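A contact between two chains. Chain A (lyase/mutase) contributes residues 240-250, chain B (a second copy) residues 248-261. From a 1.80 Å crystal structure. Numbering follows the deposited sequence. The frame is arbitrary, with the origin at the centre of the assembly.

Chain A 240-250: SVGGALARAAL
Chain B 248-261: AALGAFLRAATEMR

Two copies of one protein pack here mainly through apolar side chains, with two backbone carbonyls against alanine methyls; no hydrogen bond crosses between the stretches, and 387 Å² is buried, both sides summed. The chain B stretch is helical throughout. Chain A enters its helix at Ala244(A), and the two axes run at 135° between N-to-C directions, approaching to 8.0 Å.

Val241(A) (phi/psi -127/0, chi1 m) opens a type II' turn closed by Ala244(A) N to Val241(A) O, 2.9 Å. Its CG1 lies 4.2 Å from Met260(B) SD. Gly242(A), at 58/-133, has the positive phi that favours glycine; Gly243(A), at -85/11, is the N-cap.

Leu245(A) (-67/-44, rotamer mt) buries most, 90 Å². Its CD2 sits 3.5 Å from Ala256(B) CB and 3.9 Å from Met260(B) CE, and CD1 meets Phe253(B) CE1 obliquely at 3.9 Å; both methyls lie near the ring and near Met260(B) CE. Small Ala256(B) lets the leucine come close; Met260(B) (m, t, m) and Phe253(B) (chi1 t, chi2 78°) reach it with longer side chains.

The CA-to-CB bond of Ala248(A) (-59/-52) points toward chain B, but its contact is through the backbone: Ala248(A) O is 4.1 Å from Ala252(B) CB. At Ala249(A) (-55/-48) the backbones come closest, CA to CA of Ala249(B) 4.4 Å. The CB atoms of these two alanines are 4.1 Å apart, and Ala249(A) O is 3.7 Å from Ala249(B) CB: methyl side chains suit so tight a crossing.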

ATOM      1  N   SER A 240       2.327 -13.511 -15.196  1.00 15.30           N
ATOM      2  CA  SER A 240       2.520 -12.529 -14.102  1.00 15.46           C
ATOM      3  C   SER A 240       1.925 -11.180 -14.453  1.00 14.78           C
ATOM      4  O   SER A 240       1.503 -10.967 -15.596  1.00 15.19           O
ATOM      5  CB  SER A 240       3.999 -12.347 -13.806  1.00 15.04           C
ATOM      6  OG  SER A 240       4.691 -11.737 -14.868  1.00 15.42           O
ATOM      7  N   VAL A 241       1.857 -10.273 -13.493  1.00 14.02           N
ATOM      8  CA  VAL A 241       1.286  -8.956 -13.776  1.00 13.44           C
ATOM      9  C   VAL A 241       2.177  -7.764 -13.380  1.00 13.77           C
ATOM     10  O   VAL A 241       1.793  -6.615 -13.561  1.00 13.85           O
ATOM     11  CB  VAL A 241      -0.120  -8.810 -13.148  1.00 14.80           C
ATOM     12  CG1 VAL A 241      -1.074  -9.768 -13.808  1.00 15.30           C
ATOM     13  CG2 VAL A 241      -0.116  -8.979 -11.615  1.00 15.08           C
ATOM     14  N   GLY A 242       3.354  -8.034 -12.840  1.00 13.09           N
ATOM     15  CA  GLY A 242       4.317  -6.983 -12.501  1.00 13.47           C
ATOM     16  C   GLY A 242       3.670  -6.018 -11.525  1.00 13.59           C
ATOM     17  O   GLY A 242       3.018  -6.434 -10.549  1.00 14.16           O
ATOM     18  N   GLY A 243       3.806  -4.718 -11.777  1.00 14.54           N
ATOM     19  CA  GLY A 243       3.165  -3.736 -10.898  1.00 14.71           C
ATOM     20  C   GLY A 243       1.703  -3.426 -11.221  1.00 15.33           C
ATOM     21  O   GLY A 243       1.144  -2.489 -10.660  1.00 15.79           O
ATOM     22  N   ALA A 244       1.057  -4.192 -12.096  1.00 15.65           N
ATOM     23  CA  ALA A 244      -0.298  -3.817 -12.529  1.00 16.64           C
ATOM     24  C   ALA A 244      -1.371  -3.946 -11.472  1.00 16.59           C
ATOM     25  O   ALA A 244      -2.346  -3.176 -11.485  1.00 16.33           O
ATOM     26  CB  ALA A 244      -0.696  -4.578 -13.803  1.00 17.19           C
ATOM     27  N   LEU A 245      -1.207  -4.874 -10.524  1.00 16.93           N
ATOM     28  CA  LEU A 245      -2.133  -4.938  -9.398  1.00 17.98           C
ATOM     29  C   LEU A 245      -2.000  -3.723  -8.501  1.00 16.55           C
ATOM     30  O   LEU A 245      -3.058  -3.186  -8.078  1.00 15.57           O
ATOM     31  CB  LEU A 245      -2.038  -6.240  -8.569  1.00 19.19           C
ATOM     32  CG  LEU A 245      -2.782  -7.489  -9.014  1.00 21.56           C
ATOM     33  CD1 LEU A 245      -2.320  -8.695  -8.200  1.00 23.12           C
ATOM     34  CD2 LEU A 245      -4.286  -7.342  -8.891  1.00 20.93           C
ATOM     35  N   ALA A 246      -0.757  -3.310  -8.188  1.00 15.53           N
ATOM     36  CA  ALA A 246      -0.484  -2.056  -7.443  1.00 15.51           C
ATOM     37  C   ALA A 246      -1.083  -0.872  -8.161  1.00 15.01           C
ATOM     38  O   ALA A 246      -1.714  -0.006  -7.581  1.00 15.91           O
ATOM     39  CB  ALA A 246       1.011  -1.829  -7.268  1.00 15.23           C
ATOM     40  N   ARG A 247      -0.882  -0.844  -9.455  1.00 14.80           N
ATOM     41  CA  ARG A 247      -1.392   0.238 -10.254  1.00 15.55           C
ATOM     42  C   ARG A 247      -2.890   0.241 -10.367  1.00 15.74           C
ATOM     43  O   ARG A 247      -3.492   1.325 -10.503  1.00 15.96           O
ATOM     44  CB  ARG A 247      -0.694   0.282 -11.623  1.00 15.85           C
ATOM     45  CG  ARG A 247       0.748   0.800 -11.479  1.00 16.88           C
ATOM     46  CD  ARG A 247       1.519   1.027 -12.779  1.00 17.69           C
ATOM     47  NE  ARG A 247       1.717  -0.235 -13.550  1.00 16.26           N
ATOM     48  CZ  ARG A 247       0.954  -0.656 -14.555  1.00 17.48           C
ATOM     49  NH1 ARG A 247      -0.091   0.044 -14.953  1.00 18.44           N
ATOM     50  NH2 ARG A 247       1.233  -1.806 -15.169  1.00 18.35           N
ATOM     51  N   ALA A 248      -3.505  -0.941 -10.393  1.00 16.48           N
ATOM     52  CA  ALA A 248      -4.950  -1.012 -10.279  1.00 16.83           C
ATOM     53  C   ALA A 248      -5.454  -0.395  -9.002  1.00 16.66           C
ATOM     54  O   ALA A 248      -6.389   0.411  -9.004  1.00 15.05           O
ATOM     55  CB  ALA A 248      -5.423  -2.439 -10.369  1.00 17.78           C
ATOM     56  N   ALA A 249      -4.872  -0.834  -7.893  1.00 17.41           N
ATOM     57  CA  ALA A 249      -5.233  -0.332  -6.583  1.00 16.78           C
ATOM     58  C   ALA A 249      -5.100   1.142  -6.542  1.00 17.70           C
ATOM     59  O   ALA A 249      -6.020   1.873  -6.083  1.00 18.20           O
ATOM     60  CB  ALA A 249      -4.358  -0.972  -5.528  1.00 16.89           C
ATOM     61  N   LEU A 250      -3.956   1.609  -7.028  1.00 17.39           N
ATOM     62  CA  LEU A 250      -3.708   3.041  -7.141  1.00 18.58           C
ATOM     63  C   LEU A 250      -4.656   3.776  -8.109  1.00 18.34           C
ATOM     64  O   LEU A 250      -5.102   4.891  -7.832  1.00 15.34           O
ATOM     65  CB  LEU A 250      -2.248   3.308  -7.482  1.00 19.94           C
ATOM     66  CG  LEU A 250      -1.283   2.969  -6.337  1.00 21.10           C
ATOM     67  CD1 LEU A 250       0.133   3.211  -6.829  1.00 24.14           C
ATOM     68  CD2 LEU A 250      -1.556   3.787  -5.055  1.00 22.71           C
TER
ATOM     69  N   ALA B 248     -11.022   1.384  -0.533  1.00 16.45           N
ATOM     70  CA  ALA B 248     -11.265   1.560  -1.948  1.00 16.25           C
ATOM     71  C   ALA B 248     -10.196   0.832  -2.791  1.00 16.25           C
ATOM     72  O   ALA B 248     -10.499   0.135  -3.788  1.00 15.36           O
ATOM     73  CB  ALA B 248     -11.321   3.021  -2.288  1.00 17.44           C
ATOM     74  N   ALA B 249      -8.948   1.026  -2.424  1.00 16.18           N
ATOM     75  CA  ALA B 249      -7.843   0.403  -3.169  1.00 17.00           C
ATOM     76  C   ALA B 249      -7.999  -1.142  -3.118  1.00 18.02           C
ATOM     77  O   ALA B 249      -7.860  -1.867  -4.113  1.00 17.68           O
ATOM     78  CB  ALA B 249      -6.538   0.810  -2.548  1.00 16.82           C
ATOM     79  N   LEU B 250      -8.301  -1.622  -1.926  1.00 18.31           N
ATOM     80  CA  LEU B 250      -8.457  -3.045  -1.713  1.00 19.84           C
ATOM     81  C   LEU B 250      -9.662  -3.616  -2.450  1.00 19.37           C
ATOM     82  O   LEU B 250      -9.579  -4.713  -2.972  1.00 19.04           O
ATOM     83  CB  LEU B 250      -8.453  -3.360  -0.226  1.00 20.19           C
ATOM     84  CG  LEU B 250      -7.082  -3.138   0.409  1.00 22.01           C
ATOM     85  CD1 LEU B 250      -7.144  -3.325   1.912  1.00 24.71           C
ATOM     86  CD2 LEU B 250      -6.035  -4.105  -0.146  1.00 24.04           C
ATOM     87  N   GLY B 251     -10.735  -2.850  -2.583  1.00 18.63           N
ATOM     88  CA  GLY B 251     -11.902  -3.317  -3.366  1.00 20.45           C
ATOM     89  C   GLY B 251     -11.477  -3.499  -4.806  1.00 19.65           C
ATOM     90  O   GLY B 251     -11.814  -4.507  -5.438  1.00 19.59           O
ATOM     91  N   ALA B 252     -10.651  -2.592  -5.317  1.00 19.19           N
ATOM     92  CA  ALA B 252     -10.241  -2.742  -6.721  1.00 19.13           C
ATOM     93  C   ALA B 252      -9.289  -3.918  -6.855  1.00 18.80           C
ATOM     94  O   ALA B 252      -9.371  -4.751  -7.792  1.00 16.78           O
ATOM     95  CB  ALA B 252      -9.592  -1.484  -7.225  1.00 19.61           C
ATOM     96  N   PHE B 253      -8.339  -3.966  -5.940  1.00 18.84           N
ATOM     97  CA  PHE B 253      -7.422  -5.157  -5.835  1.00 18.65           C
ATOM     98  C   PHE B 253      -8.192  -6.480  -5.809  1.00 18.91           C
ATOM     99  O   PHE B 253      -7.868  -7.437  -6.531  1.00 17.86           O
ATOM    100  CB  PHE B 253      -6.611  -5.042  -4.562  1.00 18.84           C
ATOM    101  CG  PHE B 253      -5.711  -6.193  -4.325  1.00 20.11           C
ATOM    102  CD1 PHE B 253      -4.524  -6.294  -5.021  1.00 20.29           C
ATOM    103  CD2 PHE B 253      -6.073  -7.212  -3.447  1.00 21.22           C
ATOM    104  CE1 PHE B 253      -3.678  -7.355  -4.818  1.00 21.11           C
ATOM    105  CE2 PHE B 253      -5.221  -8.292  -3.264  1.00 22.81           C
ATOM    106  CZ  PHE B 253      -4.029  -8.341  -3.926  1.00 21.39           C
ATOM    107  N   LEU B 254      -9.223  -6.554  -4.963  1.00 19.63           N
ATOM    108  CA  LEU B 254     -10.042  -7.795  -4.882  1.00 19.58           C
ATOM    109  C   LEU B 254     -10.811  -8.074  -6.148  1.00 19.49           C
ATOM    110  O   LEU B 254     -10.936  -9.226  -6.548  1.00 18.38           O
ATOM    111  CB  LEU B 254     -11.015  -7.781  -3.673  1.00 21.43           C
ATOM    112  CG  LEU B 254     -10.250  -8.025  -2.347  1.00 23.57           C
ATOM    113  CD1 LEU B 254     -11.112  -7.818  -1.078  1.00 24.80           C
ATOM    114  CD2 LEU B 254      -9.609  -9.404  -2.307  1.00 24.41           C
ATOM    115  N   ARG B 255     -11.349  -7.035  -6.797  1.00 18.81           N
ATOM    116  CA  ARG B 255     -12.037  -7.298  -8.064  1.00 20.14           C
ATOM    117  C   ARG B 255     -11.085  -7.869  -9.135  1.00 19.23           C
ATOM    118  O   ARG B 255     -11.465  -8.755  -9.921  1.00 19.18           O
ATOM    119  CB  ARG B 255     -12.761  -6.086  -8.552  1.00 20.01           C
ATOM    120  CG  ARG B 255     -13.982  -5.753  -7.701  1.00 21.31           C
ATOM    121  CD  ARG B 255     -14.740  -4.572  -8.283  1.00 21.31           C
ATOM    122  NE  ARG B 255     -14.060  -3.293  -8.137  1.00 22.99           N
ATOM    123  CZ  ARG B 255     -14.075  -2.533  -7.042  1.00 22.51           C
ATOM    124  NH1 ARG B 255     -14.675  -2.917  -5.920  1.00 22.93           N
ATOM    125  NH2 ARG B 255     -13.442  -1.372  -7.072  1.00 23.53           N
ATOM    126  N   ALA B 256      -9.853  -7.400  -9.113  1.00 19.04           N
ATOM    127  CA  ALA B 256      -8.823  -7.914 -10.039  1.00 18.75           C
ATOM    128  C   ALA B 256      -8.475  -9.374  -9.725  1.00 18.73           C
ATOM    129  O   ALA B 256      -8.383 -10.214 -10.649  1.00 17.46           O
ATOM    130  CB  ALA B 256      -7.584  -7.068  -9.962  1.00 18.50           C
ATOM    131  N   ALA B 257      -8.257  -9.670  -8.444  1.00 17.72           N
ATOM    132  CA  ALA B 257      -7.989 -11.048  -7.972  1.00 17.97           C
ATOM    133  C   ALA B 257      -9.068 -12.040  -8.427  1.00 18.89           C
ATOM    134  O   ALA B 257      -8.759 -13.137  -8.924  1.00 18.85           O
ATOM    135  CB  ALA B 257      -7.901 -11.065  -6.460  1.00 18.07           C
ATOM    136  N   THR B 258     -10.314 -11.611  -8.289  1.00 19.96           N
ATOM    137  CA  THR B 258     -11.498 -12.393  -8.626  1.00 21.84           C
ATOM    138  C   THR B 258     -11.565 -12.630 -10.127  1.00 21.75           C
ATOM    139  O   THR B 258     -11.830 -13.735 -10.574  1.00 19.94           O
ATOM    140  CB  THR B 258     -12.799 -11.692  -8.153  1.00 23.92           C
ATOM    141  OG1 THR B 258     -12.799 -11.653  -6.725  1.00 26.86           O
ATOM    142  CG2 THR B 258     -14.081 -12.419  -8.641  1.00 26.22           C
ATOM    143  N   GLU B 259     -11.280 -11.590 -10.912  1.00 19.60           N
ATOM    144  CA  GLU B 259     -11.309 -11.739 -12.357  1.00 18.98           C
ATOM    145  C   GLU B 259     -10.255 -12.771 -12.726  1.00 19.02           C
ATOM    146  O   GLU B 259     -10.512 -13.718 -13.514  1.00 19.05           O
ATOM    147  CB  GLU B 259     -10.991 -10.389 -13.050  1.00 18.64           C
ATOM    148  CG  GLU B 259     -10.999 -10.527 -14.559  1.00 18.43           C
ATOM    149  CD  GLU B 259     -10.494  -9.303 -15.311  1.00 19.80           C
ATOM    150  OE1 GLU B 259     -10.179  -8.289 -14.666  1.00 18.75           O
ATOM    151  OE2 GLU B 259     -10.469  -9.372 -16.556  1.00 19.91           O
ATOM    152  N   MET B 260      -9.048 -12.654 -12.145  1.00 19.59           N
ATOM    153  CA  MET B 260      -8.004 -13.589 -12.511  1.00 19.72           C
ATOM    154  C   MET B 260      -8.316 -15.013 -12.140  1.00 21.31           C
ATOM    155  O   MET B 260      -8.047 -15.946 -12.949  1.00 21.66           O
ATOM    156  CB  MET B 260      -6.643 -13.187 -11.943  1.00 19.67           C
ATOM    157  CG  MET B 260      -6.089 -11.935 -12.629  1.00 19.19           C
ATOM    158  SD  MET B 260      -4.446 -11.557 -11.981  1.00 19.71           S
ATOM    159  CE  MET B 260      -4.821 -10.920 -10.369  1.00 20.70           C
ATOM    160  N   ARG B 261      -8.832 -15.220 -10.932  1.00 22.67           N
ATOM    161  CA  ARG B 261      -9.154 -16.581 -10.462  1.00 25.59           C
ATOM    162  C   ARG B 261     -10.294 -17.192 -11.236  1.00 25.94           C
ATOM    163  O   ARG B 261     -10.209 -18.333 -11.630  1.00 28.93           O
ATOM    164  CB  ARG B 261      -9.512 -16.581  -8.978  1.00 27.36           C
ATOM    165  CG  ARG B 261      -8.362 -16.243  -8.050  1.00 30.79           C
ATOM    166  CD  ARG B 261      -7.335 -17.356  -7.958  1.00 34.26           C
ATOM    167  NE  ARG B 261      -7.983 -18.635  -7.721  1.00 38.83           N
ATOM    168  CZ  ARG B 261      -7.510 -19.798  -8.149  1.00 44.03           C
ATOM    169  NH1 ARG B 261      -6.367 -19.865  -8.843  1.00 46.10           N
ATOM    170  NH2 ARG B 261      -8.177 -20.894  -7.877  1.00 45.29           N
TER